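PDB 3QVO: NmrA family protein from Shigella flexneri 2a, which is of unknown function but, as a Rossmann-fold member of the NmrA family, probably binds NAD(P). Local coordinates for residues L183-R186 and N187-F190. Residues are numbered along the deposited sequence; the frame is centred on the assembly and turned at random.
Sequences LTSR and NEPF
S185 and E188 are the first and last residues of a type I beta turn that reverses the chain directly after strand 182-184, their CA atoms 5.5 Å apart. R186 and N187 occupy its corner, and the turn is closed by the hydrogen bond from E188 N to S185 O (3.1 Å). The E188 side chain folds back over the same turn and adds a second link between its ends. Its CG stands beside the backbone N (chi1 -69°) and the chain runs extended beyond it, which brings OE1 up to the start of the turn. There OE1 accepts a nearly straight bond from S185 N at 3.0 Å, using the anti side of the carboxylate, with the donor 34° out of its plane. S185 OG is also 3.0 Å from OE1, but its proton has another acceptor within reach, so this hydrogen bond is not certain. A water bridges S185 OG and N187 N, and the amide donates to it (2.7 Å from N187 N). At the corner, R186, extended from CG to NE, crosses the N187 side chain at a slant, and NH1 donates to N187 OD1 at 3.0 Å. The oxygen lies at the edge of the guanidinium, in its plane, while the amide plane is turned 66° from it. Just before the turn, the methyl CG2 of T184 lies 3.6 Å from P189 O. The turn, mostly at the surface, carries the chain out of the edge of the sheet: T184 pairs through its backbone with G220 of antiparallel strand 217-222, L183 packs on I219 and I221 of that strand, and R186 NE forms a salt bridge with E159, the last residue of helix 149-159.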
loop_
_atom_site.group_PDB
_atom_site.type_symbol
_atom_site.label_atom_id
_atom_site.label_comp_id
_atom_site.label_asym_id
_atom_site.label_seq_id
_atom_site.Cartn_x
_atom_site.Cartn_y
_atom_site.Cartn_z
ATOM N N LEU A 183 1.668 11.413 11.384
ATOM C CA LEU A 183 0.737 10.326 11.401
ATOM C C LEU A 183 -0.328 10.541 12.442
ATOM O O LEU A 183 -0.051 11.028 13.529
ATOM C CB LEU A 183 1.486 9.054 11.781
ATOM C CG LEU A 183 2.681 8.703 10.909
ATOM C CD1 LEU A 183 3.428 7.530 11.533
ATOM C CD2 LEU A 183 2.197 8.388 9.494
ATOM N N THR A 184 -1.543 10.125 12.122
ATOM C CA THR A 184 -2.674 10.241 13.023
ATOM C C THR A 184 -3.236 8.863 13.154
ATOM O O THR A 184 -3.183 8.078 12.189
ATOM C CB THR A 184 -3.764 11.164 12.439
ATOM O OG1 THR A 184 -3.955 10.864 11.051
ATOM C CG2 THR A 184 -3.380 12.626 12.589
ATOM N N SER A 185 -3.782 8.545 14.326
ATOM C CA SER A 185 -4.339 7.218 14.551
ATOM C C SER A 185 -5.789 7.076 14.018
ATOM O O SER A 185 -6.423 8.062 13.564
ATOM C CB SER A 185 -4.226 6.846 16.032
ATOM O OG SER A 185 -5.066 7.661 16.820
ATOM N N ARG A 186 -6.302 5.854 14.121
ATOM C CA ARG A 186 -7.563 5.429 13.501
ATOM C C ARG A 186 -8.757 6.325 13.745
ATOM O O ARG A 186 -9.524 6.593 12.836
ATOM C CB ARG A 186 -7.927 4.025 13.987
ATOM C CG ARG A 186 -9.129 3.420 13.325
ATOM C CD ARG A 186 -9.467 2.121 14.022
ATOM N NE ARG A 186 -10.425 1.294 13.289
ATOM C CZ ARG A 186 -11.716 1.563 13.181
ATOM N NH1 ARG A 186 -12.247 2.673 13.692
ATOM N NH2 ARG A 186 -12.474 0.750 12.491
ATOM N N ASN A 187 -8.951 6.750 14.978
ATOM C CA ASN A 187 -10.138 7.541 15.314
ATOM C C ASN A 187 -9.828 9.012 15.522
ATOM O O ASN A 187 -10.541 9.670 16.221
ATOM C CB ASN A 187 -10.808 6.952 16.559
ATOM C CG ASN A 187 -11.025 5.452 16.442
ATOM O OD1 ASN A 187 -11.444 4.945 15.402
ATOM N ND2 ASN A 187 -10.717 4.737 17.500
ATOM N N GLU A 188 -8.743 9.511 14.936
ATOM C CA GLU A 188 -8.381 10.921 15.029
ATOM C C GLU A 188 -8.693 11.505 13.673
ATOM O O GLU A 188 -8.601 10.805 12.687
ATOM C CB GLU A 188 -6.873 11.146 15.282
ATOM C CG GLU A 188 -6.311 10.733 16.670
ATOM C CD GLU A 188 -4.845 11.189 16.882
ATOM O OE1 GLU A 188 -3.879 10.397 16.656
ATOM O OE2 GLU A 188 -4.664 12.372 17.267
ATOM N N PRO A 189 -9.018 12.803 13.616
ATOM C CA PRO A 189 -9.123 13.449 12.315
ATOM C C PRO A 189 -7.738 13.659 11.705
ATOM O O PRO A 189 -6.754 13.740 12.424
ATOM C CB PRO A 189 -9.783 14.808 12.638
ATOM C CG PRO A 189 -9.641 14.994 14.138
ATOM C CD PRO A 189 -8.970 13.770 14.719
ATOM N N PHE A 190 -7.675 13.721 10.385
ATOM C CA PHE A 190 -6.490 14.171 9.685
ATOM C C PHE A 190 -6.056 15.560 10.210
ATOM O O PHE A 190 -6.850 16.450 10.180
ATOM C CB PHE A 190 -6.815 14.317 8.194
ATOM C CG PHE A 190 -6.824 13.034 7.437
ATOM C CD1 PHE A 190 -5.636 12.405 7.106
ATOM C CD2 PHE A 190 -8.001 12.461 7.023
ATOM C CE1 PHE A 190 -5.630 11.230 6.384
ATOM C CE2 PHE A 190 -8.011 11.260 6.314
ATOM C CZ PHE A 190 -6.815 10.656 5.985
HETATM O O HOH W 1 -7.399 6.424 17.223
#